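Local coordinates for uncharacterized protein Atu2452 (Agrobacterium tumefaciens, PDB 2R8B) that is of unknown function but belongs to the dienelactone hydrolase family of alpha/beta hydrolases and is probably a serine hydrolase, at residues R190-A195 with E222-P227. Residues are numbered along the deposited sequence; the frame is centred on the assembly and turned at random.
Sequences RVLITA and ETVWHP
Ile193 and Ala195 each give both their backbone N-H and their carbonyl to the strand beside them, in the pattern of parallel strands, between strand 190-196 and the edge strand 220-226 of the alpha/beta-hydrolase sheet. The two are joined through helix 204-217 as a beta-alpha-beta crossover. Five bonds alternate in direction, from Glu222 N to Val191 O at one end to His226 N to Ala195 O at the other; Ile193 N to Glu222 O is 2.7 Å and nearly straight, 172° at the hydrogen. Four carbonyls, those of Glu222, Ile193, Val224 and Ala195, also receive a weak CA-H...O contact beside their N-H bond; Ile193 O lies 3.1 Å from Thr223 CA.

On the face covered by the crossover helix, Thr223 CG2, anti to its backbone N, reaches back across the strands to 3.9 Å from Ile193 CB. The same methyl stands 3.7 Å above the plane of the Trp225 ring, offset toward the rim, while Trp225 CZ3, on the benzo ring, comes obliquely within 3.8 Å of Ala195 CB. Glu211 of the helix touches both Ile193 and Thr223, and Thr207 and Lys208 meet Trp225.

The other face carries Leu192, Thr194, Glu222 and Val224. Leu192 CG is anti to its N (chi1 174°), and its CD1 extends to Val224 CG2, 4.1 Å away. Thr194 OG1 is hydrogen-bonded to Glu236 of helix 234-244, and His226 NE2 makes weak bonds to the same carboxylate and to Glu231 O. Ala195 lies near a probable Ser149-His230-Asp199 triad without touching it. At the strand end the His226 imidazole covers Ala195 O, which sits 3.4 Å above the ring plane, displaced toward CD2.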
ATOM      1  N   ARG A 190       8.068  -7.119  -6.650  1.00 54.25           N
ATOM      2  CA  ARG A 190       9.086  -6.165  -6.278  1.00 54.17           C
ATOM      3  C   ARG A 190       8.484  -5.287  -5.225  1.00 53.94           C
ATOM      4  O   ARG A 190       7.393  -4.706  -5.456  1.00 54.88           O
ATOM      5  CB  ARG A 190       9.499  -5.326  -7.470  1.00 53.67           C
ATOM      6  CG  ARG A 190      10.415  -6.095  -8.396  1.00 56.38           C
ATOM      7  CD  ARG A 190      10.787  -5.358  -9.651  1.00 59.98           C
ATOM      8  NE  ARG A 190      11.673  -4.198  -9.457  1.00 65.86           N
ATOM      9  CZ  ARG A 190      11.350  -2.929  -9.779  1.00 69.28           C
ATOM     10  NH1 ARG A 190      10.147  -2.629 -10.277  1.00 69.55           N
ATOM     11  NH2 ARG A 190      12.223  -1.941  -9.600  1.00 69.99           N
ATOM     12  N   VAL A 191       9.166  -5.173  -4.084  1.00 52.33           N
ATOM     13  CA  VAL A 191       8.768  -4.154  -3.139  1.00 51.33           C
ATOM     14  C   VAL A 191       9.806  -3.125  -2.697  1.00 51.58           C
ATOM     15  O   VAL A 191      11.001  -3.436  -2.494  1.00 50.64           O
ATOM     16  CB  VAL A 191       7.871  -4.692  -1.951  1.00 51.70           C
ATOM     17  CG1 VAL A 191       7.621  -6.178  -2.042  1.00 50.67           C
ATOM     18  CG2 VAL A 191       8.335  -4.213  -0.623  1.00 47.19           C
ATOM     19  N   LEU A 192       9.295  -1.894  -2.563  1.00 51.22           N
ATOM     20  CA  LEU A 192      10.065  -0.759  -2.059  1.00 51.84           C
ATOM     21  C   LEU A 192       9.565  -0.295  -0.696  1.00 51.84           C
ATOM     22  O   LEU A 192       8.395   0.061  -0.548  1.00 53.00           O
ATOM     23  CB  LEU A 192       9.960   0.410  -3.031  1.00 51.41           C
ATOM     24  CG  LEU A 192      10.621   1.680  -2.512  1.00 51.77           C
ATOM     25  CD1 LEU A 192      12.031   1.419  -2.154  1.00 54.60           C
ATOM     26  CD2 LEU A 192      10.570   2.743  -3.535  1.00 52.13           C
ATOM     27  N   ILE A 193      10.439  -0.284   0.297  1.00 51.09           N
ATOM     28  CA  ILE A 193      10.101   0.334   1.565  1.00 50.08           C
ATOM     29  C   ILE A 193      10.898   1.623   1.723  1.00 50.19           C
ATOM     30  O   ILE A 193      12.126   1.636   1.494  1.00 50.33           O
ATOM     31  CB  ILE A 193      10.370  -0.591   2.715  1.00 49.93           C
ATOM     32  CG1 ILE A 193       9.612  -1.908   2.498  1.00 50.28           C
ATOM     33  CG2 ILE A 193       9.860   0.045   3.997  1.00 50.31           C
ATOM     34  CD1 ILE A 193      10.160  -3.132   3.253  1.00 46.64           C
ATOM     35  N   THR A 194      10.215   2.705   2.087  1.00 49.25           N
ATOM     36  CA  THR A 194      10.889   3.947   2.374  1.00 49.74           C
ATOM     37  C   THR A 194      10.623   4.235   3.829  1.00 49.89           C
ATOM     38  O   THR A 194       9.508   4.045   4.337  1.00 50.11           O
ATOM     39  CB  THR A 194      10.307   5.120   1.545  1.00 50.96           C
ATOM     40  OG1 THR A 194       9.002   5.449   2.050  1.00 54.45           O
ATOM     41  CG2 THR A 194      10.171   4.778   0.023  1.00 50.56           C
ATOM     42  N   ALA A 195      11.626   4.717   4.529  1.00 50.12           N
ATOM     43  CA  ALA A 195      11.477   4.837   5.965  1.00 50.76           C
ATOM     44  C   ALA A 195      12.373   5.893   6.650  1.00 51.37           C
ATOM     45  O   ALA A 195      13.402   6.321   6.119  1.00 51.33           O
ATOM     46  CB  ALA A 195      11.646   3.478   6.601  1.00 50.19           C
ATOM     47  N   GLU A 222      13.555  -3.687  -1.395  1.00 52.57           N
ATOM     48  CA  GLU A 222      14.578  -2.684  -1.241  1.00 54.21           C
ATOM     49  C   GLU A 222      14.082  -1.721  -0.200  1.00 54.41           C
ATOM     50  O   GLU A 222      12.921  -1.332  -0.248  1.00 56.50           O
ATOM     51  CB  GLU A 222      14.742  -1.955  -2.536  1.00 54.15           C
ATOM     52  CG  GLU A 222      15.750  -0.869  -2.467  1.00 59.37           C
ATOM     53  CD  GLU A 222      16.018  -0.216  -3.840  1.00 67.50           C
ATOM     54  OE1 GLU A 222      17.141   0.354  -3.993  1.00 69.79           O
ATOM     55  OE2 GLU A 222      15.128  -0.291  -4.758  1.00 67.47           O
ATOM     56  N   THR A 223      14.930  -1.322   0.738  1.00 54.04           N
ATOM     57  CA  THR A 223      14.529  -0.283   1.673  1.00 53.69           C
ATOM     58  C   THR A 223      15.400   0.930   1.463  1.00 53.37           C
ATOM     59  O   THR A 223      16.603   0.797   1.343  1.00 54.20           O
ATOM     60  CB  THR A 223      14.667  -0.722   3.104  1.00 53.70           C
ATOM     61  OG1 THR A 223      14.088  -2.018   3.237  1.00 55.62           O
ATOM     62  CG2 THR A 223      13.906   0.234   4.026  1.00 52.87           C
ATOM     63  N   VAL A 224      14.786   2.102   1.365  1.00 52.05           N
ATOM     64  CA  VAL A 224      15.523   3.340   1.240  1.00 51.07           C
ATOM     65  C   VAL A 224      15.266   4.093   2.536  1.00 50.71           C
ATOM     66  O   VAL A 224      14.127   4.307   2.900  1.00 52.01           O
ATOM     67  CB  VAL A 224      15.065   4.111  -0.040  1.00 51.57           C
ATOM     68  CG1 VAL A 224      15.594   5.544  -0.056  1.00 52.12           C
ATOM     69  CG2 VAL A 224      15.502   3.342  -1.336  1.00 49.47           C
ATOM     70  N   TRP A 225      16.313   4.418   3.279  1.00 49.97           N
ATOM     71  CA  TRP A 225      16.176   5.112   4.554  1.00 48.93           C
ATOM     72  C   TRP A 225      16.438   6.595   4.410  1.00 49.10           C
ATOM     73  O   TRP A 225      17.011   7.026   3.448  1.00 49.48           O
ATOM     74  CB  TRP A 225      17.182   4.565   5.545  1.00 48.36           C
ATOM     75  CG  TRP A 225      16.955   3.130   5.927  1.00 47.74           C
ATOM     76  CD1 TRP A 225      17.534   2.007   5.359  1.00 47.07           C
ATOM     77  CD2 TRP A 225      16.108   2.655   6.977  1.00 45.86           C
ATOM     78  NE1 TRP A 225      17.092   0.857   6.008  1.00 47.66           N
ATOM     79  CE2 TRP A 225      16.200   1.227   6.987  1.00 48.54           C
ATOM     80  CE3 TRP A 225      15.276   3.285   7.900  1.00 44.17           C
ATOM     81  CZ2 TRP A 225      15.475   0.426   7.898  1.00 47.83           C
ATOM     82  CZ3 TRP A 225      14.541   2.504   8.778  1.00 47.97           C
ATOM     83  CH2 TRP A 225      14.662   1.070   8.785  1.00 47.43           C
ATOM     84  N   HIS A 226      16.005   7.392   5.364  1.00 49.46           N
ATOM     85  CA  HIS A 226      16.559   8.724   5.505  1.00 50.01           C
ATOM     86  C   HIS A 226      16.703   8.937   6.989  1.00 50.24           C
ATOM     87  O   HIS A 226      15.994   8.258   7.755  1.00 50.71           O
ATOM     88  CB  HIS A 226      15.711   9.813   4.808  1.00 50.08           C
ATOM     89  CG  HIS A 226      14.302   9.954   5.313  1.00 51.60           C
ATOM     90  ND1 HIS A 226      13.980  10.658   6.455  1.00 52.11           N
ATOM     91  CD2 HIS A 226      13.122   9.528   4.793  1.00 52.68           C
ATOM     92  CE1 HIS A 226      12.669  10.656   6.620  1.00 54.14           C
ATOM     93  NE2 HIS A 226      12.123   9.975   5.627  1.00 53.43           N
ATOM     94  N   PRO A 227      17.578   9.880   7.417  1.00 50.23           N
ATOM     95  CA  PRO A 227      17.560  10.202   8.863  1.00 50.02           C
ATOM     96  C   PRO A 227      16.193  10.863   9.011  1.00 50.89           C
ATOM     97  O   PRO A 227      15.450  10.967   8.006  1.00 52.34           O
ATOM     98  CB  PRO A 227      18.676  11.223   9.023  1.00 49.94           C
ATOM     99  CG  PRO A 227      18.940  11.765   7.618  1.00 49.40           C
ATOM    100  CD  PRO A 227      18.459  10.765   6.624  1.00 49.55           C
TER